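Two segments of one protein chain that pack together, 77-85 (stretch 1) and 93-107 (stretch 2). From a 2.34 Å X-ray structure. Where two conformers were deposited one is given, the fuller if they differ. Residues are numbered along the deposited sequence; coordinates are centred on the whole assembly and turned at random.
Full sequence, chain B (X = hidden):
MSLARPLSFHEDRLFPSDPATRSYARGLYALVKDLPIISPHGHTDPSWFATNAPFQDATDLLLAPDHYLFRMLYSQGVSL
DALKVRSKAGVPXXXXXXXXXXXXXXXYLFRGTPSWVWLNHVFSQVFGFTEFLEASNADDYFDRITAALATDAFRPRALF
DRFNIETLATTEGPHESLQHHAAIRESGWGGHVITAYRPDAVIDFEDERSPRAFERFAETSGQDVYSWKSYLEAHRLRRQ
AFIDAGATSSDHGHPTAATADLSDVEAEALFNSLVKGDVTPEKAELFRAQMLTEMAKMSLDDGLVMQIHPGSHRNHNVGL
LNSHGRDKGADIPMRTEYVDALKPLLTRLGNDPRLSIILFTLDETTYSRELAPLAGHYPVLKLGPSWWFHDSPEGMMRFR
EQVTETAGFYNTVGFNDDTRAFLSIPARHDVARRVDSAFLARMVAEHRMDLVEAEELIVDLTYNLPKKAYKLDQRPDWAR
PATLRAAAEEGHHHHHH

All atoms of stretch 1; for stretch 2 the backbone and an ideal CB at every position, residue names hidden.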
ATOM      1  N   GLY B  77       7.729 -12.986 -25.347  1.00 61.98           N
ATOM      2  CA  GLY B  77       7.763 -13.183 -26.797  1.00 60.38           C
ATOM      3  C   GLY B  77       7.427 -14.580 -27.289  1.00 61.32           C
ATOM      4  O   GLY B  77       7.479 -14.845 -28.494  1.00 66.49           O
ATOM      5  N   VAL B  78       7.084 -15.474 -26.366  1.00 51.15           N
ATOM      6  CA  VAL B  78       6.757 -16.856 -26.713  1.00 48.66           C
ATOM      7  C   VAL B  78       5.279 -16.955 -27.104  1.00 49.27           C
ATOM      8  O   VAL B  78       4.423 -16.381 -26.434  1.00 55.72           O
ATOM      9  CB  VAL B  78       7.083 -17.831 -25.540  1.00 41.76           C
ATOM     10  CG1 VAL B  78       6.863 -19.281 -25.944  1.00 43.11           C
ATOM     11  CG2 VAL B  78       8.514 -17.639 -25.056  1.00 36.65           C
ATOM     12  N   SER B  79       4.990 -17.652 -28.203  1.00 51.26           N
ATOM     13  CA  SER B  79       3.611 -17.903 -28.614  0.50 53.47           C
ATOM     14  C   SER B  79       3.022 -19.055 -27.805  1.00 56.93           C
ATOM     15  O   SER B  79       3.751 -19.939 -27.355  1.00 68.40           O
ATOM     16  CB  SER B  79       3.530 -18.198 -30.114  0.50 50.48           C
ATOM     17  OG  SER B  79       4.253 -19.367 -30.457  0.50 42.76           O
ATOM     18  N   LEU B  80       1.704 -19.038 -27.622  1.00 56.29           N
ATOM     19  CA  LEU B  80       1.008 -20.077 -26.861  1.00 58.58           C
ATOM     20  C   LEU B  80       0.896 -21.395 -27.628  1.00 61.29           C
ATOM     21  O   LEU B  80       0.695 -22.455 -27.023  1.00 62.60           O
ATOM     22  CB  LEU B  80      -0.387 -19.610 -26.425  1.00 61.80           C
ATOM     23  CG  LEU B  80      -0.519 -18.387 -25.518  1.00 60.06           C
ATOM     24  CD1 LEU B  80      -0.888 -17.187 -26.353  1.00 71.60           C
ATOM     25  CD2 LEU B  80      -1.564 -18.617 -24.449  1.00 70.93           C
ATOM     26  N   ASP B  81       1.012 -21.316 -28.954  1.00 66.78           N
ATOM     27  CA  ASP B  81       1.033 -22.496 -29.819  1.00 71.52           C
ATOM     28  C   ASP B  81       2.318 -23.289 -29.606  1.00 65.12           C
ATOM     29  O   ASP B  81       2.306 -24.523 -29.652  1.00 56.59           O
ATOM     30  CB  ASP B  81       0.896 -22.101 -31.295  1.00 78.92           C
ATOM     31  CG  ASP B  81      -0.437 -21.437 -31.606  1.00 92.03           C
ATOM     32  OD1 ASP B  81      -0.430 -20.364 -32.242  1.00100.89           O
ATOM     33  OD2 ASP B  81      -1.493 -21.985 -31.214  1.00100.44           O
ATOM     34  N   ALA B  82       3.412 -22.565 -29.355  1.00 60.07           N
ATOM     35  CA  ALA B  82       4.718 -23.161 -29.064  1.00 58.86           C
ATOM     36  C   ALA B  82       4.719 -23.975 -27.770  1.00 58.55           C
ATOM     37  O   ALA B  82       5.515 -24.899 -27.627  1.00 61.87           O
ATOM     38  CB  ALA B  82       5.801 -22.086 -29.018  1.00 52.46           C
ATOM     39  N   LEU B  83       3.812 -23.637 -26.853  1.00 57.75           N
ATOM     40  CA  LEU B  83       3.705 -24.297 -25.549  1.00 55.08           C
ATOM     41  C   LEU B  83       2.497 -25.232 -25.437  1.00 54.85           C
ATOM     42  O   LEU B  83       2.143 -25.652 -24.329  1.00 58.18           O
ATOM     43  CB  LEU B  83       3.657 -23.253 -24.426  1.00 48.12           C
ATOM     44  CG  LEU B  83       4.833 -22.282 -24.318  1.00 51.13           C
ATOM     45  CD1 LEU B  83       4.438 -21.087 -23.474  1.00 46.64           C
ATOM     46  CD2 LEU B  83       6.090 -22.966 -23.763  1.00 38.65           C
ATOM     47  N   LYS B  84       1.884 -25.546 -26.582  1.00 53.28           N
ATOM     48  CA  LYS B  84       0.705 -26.433 -26.687  1.00 55.40           C
ATOM     49  C   LYS B  84      -0.511 -26.014 -25.850  1.00 58.07           C
ATOM     50  O   LYS B  84      -1.252 -26.869 -25.348  1.00 64.62           O
ATOM     51  CB  LYS B  84       1.073 -27.902 -26.402  1.00 57.35           C
ATOM     52  CG  LYS B  84       1.122 -28.795 -27.630  1.00 56.50           C
ATOM     53  CD  LYS B  84       0.988 -30.263 -27.254  1.00 59.60           C
ATOM     54  CE  LYS B  84       0.189 -31.021 -28.304  1.00 68.11           C
ATOM     55  NZ  LYS B  84      -0.145 -32.400 -27.875  1.00 74.24           N
ATOM     56  N   VAL B  85      -0.717 -24.704 -25.714  1.00 56.06           N
ATOM     57  CA  VAL B  85      -1.838 -24.175 -24.929  1.00 57.93           C
ATOM     58  C   VAL B  85      -3.118 -24.255 -25.753  1.00 59.74           C
ATOM     59  O   VAL B  85      -3.171 -23.730 -26.870  1.00 56.46           O
ATOM     60  CB  VAL B  85      -1.598 -22.705 -24.473  1.00 54.61           C
ATOM     61  CG1 VAL B  85      -2.765 -22.199 -23.632  1.00 47.73           C
ATOM     62  CG2 VAL B  85      -0.288 -22.578 -23.699  1.00 54.78           C
ATOM     63  N   UNK B  93      -0.694 -28.133 -32.908  1.00 94.92           N
ATOM     64  CA  UNK B  93      -0.024 -29.224 -33.622  1.00 98.55           C
ATOM     65  C   UNK B  93       1.409 -29.494 -33.160  1.00 96.03           C
ATOM     66  O   UNK B  93       2.050 -30.421 -33.657  1.00104.44           O
ATOM     67  CB  UNK B  93      -0.012 -28.913 -35.120  1.00 98.55           C
ATOM     68  N   UNK B  94       1.907 -28.694 -32.220  1.00 89.66           N
ATOM     69  CA  UNK B  94       3.306 -28.790 -31.786  1.00 88.35           C
ATOM     70  C   UNK B  94       3.606 -30.021 -30.920  1.00 81.90           C
ATOM     71  O   UNK B  94       2.725 -30.558 -30.250  1.00 77.77           O
ATOM     72  CB  UNK B  94       3.682 -27.527 -31.008  1.00 88.35           C
ATOM     73  N   UNK B  95       4.862 -30.462 -30.972  1.00 77.79           N
ATOM     74  CA  UNK B  95       5.355 -31.613 -30.217  1.00 72.50           C
ATOM     75  C   UNK B  95       5.453 -31.262 -28.724  1.00 66.04           C
ATOM     76  O   UNK B  95       6.076 -30.253 -28.376  1.00 67.43           O
ATOM     77  CB  UNK B  95       6.715 -32.063 -30.753  1.00 72.50           C
ATOM     78  N   UNK B  96       4.824 -32.078 -27.842  1.00 57.41           N
ATOM     79  CA  UNK B  96       4.893 -31.883 -26.386  1.00 54.65           C
ATOM     80  C   UNK B  96       6.317 -31.780 -25.845  1.00 52.81           C
ATOM     81  O   UNK B  96       6.554 -31.043 -24.889  1.00 56.03           O
ATOM     82  CB  UNK B  96       4.175 -33.035 -25.681  1.00 54.65           C
ATOM     83  N   UNK B  97       7.246 -32.508 -26.463  1.00 55.23           N
ATOM     84  CA  UNK B  97       8.657 -32.458 -26.099  1.00 55.44           C
ATOM     85  C   UNK B  97       9.254 -31.097 -26.434  1.00 53.36           C
ATOM     86  O   UNK B  97      10.015 -30.538 -25.641  1.00 58.35           O
ATOM     87  CB  UNK B  97       9.434 -33.567 -26.812  1.00 55.44           C
ATOM     88  N   UNK B  98       8.894 -30.566 -27.601  1.00 53.31           N
ATOM     89  CA  UNK B  98       9.369 -29.251 -28.031  1.00 58.49           C
ATOM     90  C   UNK B  98       8.762 -28.114 -27.212  1.00 56.24           C
ATOM     91  O   UNK B  98       9.429 -27.110 -26.959  1.00 60.42           O
ATOM     92  CB  UNK B  98       9.051 -29.042 -29.513  1.00 58.49           C
ATOM     93  N   UNK B  99       7.503 -28.276 -26.810  1.00 48.59           N
ATOM     94  CA  UNK B  99       6.844 -27.333 -25.905  1.00 48.31           C
ATOM     95  C   UNK B  99       7.587 -27.249 -24.572  1.00 45.41           C
ATOM     96  O   UNK B  99       7.863 -26.154 -24.077  1.00 47.59           O
ATOM     97  CB  UNK B  99       5.389 -27.744 -25.673  1.00 48.31           C
ATOM     98  N   UNK B 100       7.925 -28.419 -24.023  1.00 41.57           N
ATOM     99  CA  UNK B 100       8.714 -28.541 -22.803  1.00 36.49           C
ATOM    100  C   UNK B 100      10.124 -27.966 -22.952  1.00 41.03           C
ATOM    101  O   UNK B 100      10.655 -27.383 -22.010  1.00 43.44           O
ATOM    102  CB  UNK B 100       8.799 -30.011 -22.389  1.00 36.49           C
ATOM    103  N   UNK B 101      10.714 -28.140 -24.132  1.00 46.84           N
ATOM    104  CA  UNK B 101      12.036 -27.603 -24.450  1.00 52.58           C
ATOM    105  C   UNK B 101      12.080 -26.073 -24.374  1.00 53.07           C
ATOM    106  O   UNK B 101      13.067 -25.506 -23.901  1.00 57.47           O
ATOM    107  CB  UNK B 101      12.459 -28.062 -25.847  1.00 52.58           C
ATOM    108  N   UNK B 102      11.013 -25.419 -24.846  1.00 54.14           N
ATOM    109  CA  UNK B 102      10.905 -23.954 -24.837  1.00 46.73           C
ATOM    110  C   UNK B 102      10.760 -23.436 -23.406  1.00 45.42           C
ATOM    111  O   UNK B 102      11.399 -22.452 -23.031  1.00 46.71           O
ATOM    112  CB  UNK B 102       9.717 -23.497 -25.686  1.00 46.73           C
ATOM    113  N   UNK B 103       9.933 -24.119 -22.615  1.00 44.13           N
ATOM    114  CA  UNK B 103       9.760 -23.793 -21.203  1.00 44.60           C
ATOM    115  C   UNK B 103      11.062 -23.933 -20.419  1.00 48.16           C
ATOM    116  O   UNK B 103      11.412 -23.054 -19.625  1.00 52.59           O
ATOM    117  CB  UNK B 103       8.685 -24.690 -20.586  1.00 44.60           C
ATOM    118  N   UNK B 104      11.756 -25.048 -20.642  1.00 42.64           N
ATOM    119  CA  UNK B 104      13.019 -25.341 -19.977  1.00 41.93           C
ATOM    120  C   UNK B 104      14.067 -24.279 -20.285  1.00 41.73           C
ATOM    121  O   UNK B 104      14.764 -23.814 -19.373  1.00 43.42           O
ATOM    122  CB  UNK B 104      13.531 -26.721 -20.395  1.00 41.93           C
ATOM    123  N   UNK B 105      14.141 -23.877 -21.557  1.00 32.72           N
ATOM    124  CA  UNK B 105      15.071 -22.834 -22.023  1.00 43.91           C
ATOM    125  C   UNK B 105      14.717 -21.437 -21.516  1.00 47.08           C
ATOM    126  O   UNK B 105      15.518 -20.507 -21.635  1.00 48.83           O
ATOM    127  CB  UNK B 105      15.104 -22.818 -23.553  1.00 43.91           C
ATOM    128  N   UNK B 106      13.516 -21.303 -20.958  1.00 49.90           N
ATOM    129  CA  UNK B 106      13.028 -20.040 -20.420  1.00 47.55           C
ATOM    130  C   UNK B 106      12.675 -20.134 -18.934  1.00 50.08           C
ATOM    131  O   UNK B 106      12.029 -19.240 -18.390  1.00 49.91           O
ATOM    132  CB  UNK B 106      11.804 -19.578 -21.214  1.00 47.55           C
ATOM    133  N   UNK B 107      13.113 -21.209 -18.282  1.00 45.20           N
ATOM    134  CA  UNK B 107      12.828 -21.440 -16.863  1.00 39.57           C
ATOM    135  C   UNK B 107      13.505 -20.409 -15.949  1.00 37.41           C
ATOM    136  O   UNK B 107      13.025 -20.151 -14.849  1.00 41.55           O
ATOM    137  CB  UNK B 107      13.278 -22.848 -16.469  1.00 39.57           C
TER

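Position 93 precedes the helix, and its CA-to-CB bond points away from stretch 1. Many residues would suit, polar ones especially. It is Asp93, poorly ordered.

Position 94 points toward stretch 1. Its ideal CB lies 3.6 Å from Asp81 O, a carbonyl acceptor, and 4.4 Å from Lys84 CG. A short side chain with a donor fits best, so Ser or Thr. The residue is Thr94. Its OG1 donates a hydrogen bond to Asp81 O at 2.7 Å, the one hydrogen bond between the stretches. Lys84 lies along the same residue, with its CE 3.2 Å from Thr94 O.

Position 95 points away, just before the helix. Asp, Asn, Ser or Thr are common here. Asp95 is at the N-cap position, but its side chain makes no capping bond.

Position 96 opens the helix with phi -53°, which proline allows. Its CB points sideways, 4.5 Å from Lys84 CD, so Ala, Glu or Pro would suit. Pro96 is found, and its CG lies 3.7 Å from Lys84 NZ.

Positions 97 and 98 meet nothing of stretch 1 near their CB atoms. Long polar side chains are plausible. They are Arg97 and Glu98.

Position 99 points toward stretch 1 at close range. The ideal CB is 3.5 Å from Ala82 O and 3.8 Å from Leu83 C. That leaves little room beyond CB, so Ala or Gly is expected. Ala99 lets the backbones approach: its CA is 3.3 Å from Ala82 O, a CA-H...O contact.

Positions 100 and 101 do not reach stretch 1, which sets no limit on them. Trp100 points away. Arg101 forms a salt bridge with Glu98, NH2 to OE1 at 2.9 Å.

Position 102 points toward an apolar patch, its ideal CB 4.1 Å from Leu83 CD2 and 5.1 Å from Val78 CG1. Val, Ile or Leu would suit. Val102 places its CG1 3.8 Å from Val78 CG1 and 4.1 Å from Leu83 CD2.

An apolar residue fits position 103, which points sideways; it is Phe103.

Positions 104, 105 and 107 are out of reach and open to many residues; they are Ala104, Ser105 and Phe107.

Position 106 points toward Val78, its ideal CB 5.4 Å from Val78 CG2. A ring or a longer apolar chain could cover that methyl. His106 turns a ring face to Val78 CG2, which lies 4.3 Å from the centroid of the His106 ring. Its ND1 donates to Val102 O at 2.8 Å.

Stretch 2 (93-107) DTDPREAWRVFASHF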
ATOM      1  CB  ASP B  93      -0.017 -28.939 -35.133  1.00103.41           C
ATOM      2  CG  ASP B  93      -1.411 -28.956 -35.750  1.00114.51           C
ATOM      3  OD1 ASP B  93      -1.571 -29.583 -36.818  1.00123.58           O
ATOM      4  OD2 ASP B  93      -2.342 -28.344 -35.184  1.00119.20           O
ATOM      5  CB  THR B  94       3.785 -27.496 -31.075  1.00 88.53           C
ATOM      6  OG1 THR B  94       2.854 -27.127 -30.051  1.00 85.95           O
ATOM      7  CG2 THR B  94       3.922 -26.350 -32.080  1.00 91.64           C
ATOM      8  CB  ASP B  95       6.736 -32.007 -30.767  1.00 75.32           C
ATOM      9  CG  ASP B  95       7.170 -33.407 -30.358  1.00 81.12           C
ATOM     10  OD1 ASP B  95       8.392 -33.624 -30.216  1.00 84.96           O
ATOM     11  OD2 ASP B  95       6.311 -34.298 -30.197  1.00 83.21           O
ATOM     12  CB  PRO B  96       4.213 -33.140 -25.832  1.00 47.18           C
ATOM     13  CG  PRO B  96       3.266 -33.532 -26.883  1.00 49.33           C
ATOM     14  CD  PRO B  96       3.967 -33.230 -28.179  1.00 55.88           C
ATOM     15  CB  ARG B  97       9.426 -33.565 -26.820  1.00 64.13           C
ATOM     16  CG  ARG B  97      10.742 -33.949 -26.174  1.00 63.38           C
ATOM     17  CD  ARG B  97      11.449 -34.994 -27.013  1.00 63.56           C
ATOM     18  NE  ARG B  97      12.160 -35.959 -26.181  1.00 67.79           N
ATOM     19  CZ  ARG B  97      11.656 -37.126 -25.787  1.00 73.29           C
ATOM     20  NH1 ARG B  97      12.380 -37.935 -25.029  1.00 86.14           N
ATOM     21  NH2 ARG B  97      10.432 -37.489 -26.150  1.00 73.99           N
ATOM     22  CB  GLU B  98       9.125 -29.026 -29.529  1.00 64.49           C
ATOM     23  CG  GLU B  98      10.154 -29.697 -30.449  1.00 82.74           C
ATOM     24  CD  GLU B  98      11.589 -29.209 -30.232  1.00 92.82           C
ATOM     25  OE1 GLU B  98      12.513 -30.041 -30.335  1.00 91.22           O
ATOM     26  OE2 GLU B  98      11.800 -28.004 -29.963  1.00 89.25           O
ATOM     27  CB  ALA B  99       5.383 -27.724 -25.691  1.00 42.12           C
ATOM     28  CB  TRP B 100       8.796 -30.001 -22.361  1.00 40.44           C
ATOM     29  CG  TRP B 100       9.494 -30.168 -21.050  1.00 44.97           C
ATOM     30  CD1 TRP B 100      10.801 -30.515 -20.850  1.00 42.96           C
ATOM     31  CD2 TRP B 100       8.931 -29.960 -19.752  1.00 58.74           C
ATOM     32  NE1 TRP B 100      11.084 -30.541 -19.506  1.00 47.74           N
ATOM     33  CE2 TRP B 100       9.952 -30.207 -18.809  1.00 49.78           C
ATOM     34  CE3 TRP B 100       7.658 -29.591 -19.292  1.00 58.93           C
ATOM     35  CZ2 TRP B 100       9.741 -30.097 -17.433  1.00 48.18           C
ATOM     36  CZ3 TRP B 100       7.449 -29.486 -17.921  1.00 53.71           C
ATOM     37  CH2 TRP B 100       8.487 -29.739 -17.011  1.00 51.76           C
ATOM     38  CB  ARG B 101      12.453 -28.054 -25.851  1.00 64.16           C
ATOM     39  CG  ARG B 101      13.944 -28.273 -26.048  1.00 71.05           C
ATOM     40  CD  ARG B 101      14.321 -29.714 -25.731  1.00 92.99           C
ATOM     41  NE  ARG B 101      13.580 -30.671 -26.551  1.00 96.03           N
ATOM     42  CZ  ARG B 101      14.002 -31.150 -27.717  1.00 92.85           C
ATOM     43  NH1 ARG B 101      15.169 -30.768 -28.220  1.00 94.42           N
ATOM     44  NH2 ARG B 101      13.251 -32.015 -28.384  1.00 92.57           N
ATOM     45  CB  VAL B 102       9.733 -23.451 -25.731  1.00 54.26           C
ATOM     46  CG1 VAL B 102       9.572 -21.935 -25.637  1.00 46.61           C
ATOM     47  CG2 VAL B 102       9.957 -23.847 -27.179  1.00 56.80           C
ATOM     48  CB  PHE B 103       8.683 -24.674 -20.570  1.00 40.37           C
ATOM     49  CG  PHE B 103       8.646 -24.600 -19.072  1.00 45.74           C
ATOM     50  CD1 PHE B 103       8.238 -23.434 -18.428  1.00 47.41           C
ATOM     51  CD2 PHE B 103       9.026 -25.691 -18.300  1.00 47.21           C
ATOM     52  CE1 PHE B 103       8.212 -23.358 -17.042  1.00 52.10           C
ATOM     53  CE2 PHE B 103       9.001 -25.622 -16.911  1.00 53.38           C
ATOM     54  CZ  PHE B 103       8.594 -24.454 -16.284  1.00 50.89           C
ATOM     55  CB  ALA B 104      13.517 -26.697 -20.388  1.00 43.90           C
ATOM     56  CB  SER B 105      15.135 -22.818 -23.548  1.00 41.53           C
ATOM     57  OG  SER B 105      15.538 -24.080 -24.048  1.00 65.14           O
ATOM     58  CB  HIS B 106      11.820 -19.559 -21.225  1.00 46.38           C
ATOM     59  CG  HIS B 106      12.169 -19.060 -22.590  1.00 46.21           C
ATOM     60  ND1 HIS B 106      11.896 -19.774 -23.736  1.00 45.15           N
ATOM     61  CD2 HIS B 106      12.775 -17.918 -22.993  1.00 53.39           C
ATOM     62  CE1 HIS B 106      12.312 -19.091 -24.788  1.00 50.55           C
ATOM     63  NE2 HIS B 106      12.851 -17.962 -24.364  1.00 63.28           N
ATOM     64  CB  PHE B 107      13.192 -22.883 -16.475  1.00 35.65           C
ATOM     65  CG  PHE B 107      12.789 -23.272 -15.075  1.00 46.83           C
ATOM     66  CD1 PHE B 107      11.493 -23.041 -14.613  1.00 48.74           C
ATOM     67  CD2 PHE B 107      13.708 -23.882 -14.220  1.00 35.21           C
ATOM     68  CE1 PHE B 107      11.121 -23.396 -13.315  1.00 47.96           C
ATOM     69  CE2 PHE B 107      13.344 -24.247 -12.925  1.00 43.11           C
ATOM     70  CZ  PHE B 107      12.046 -24.006 -12.472  1.00 44.01           C
TER
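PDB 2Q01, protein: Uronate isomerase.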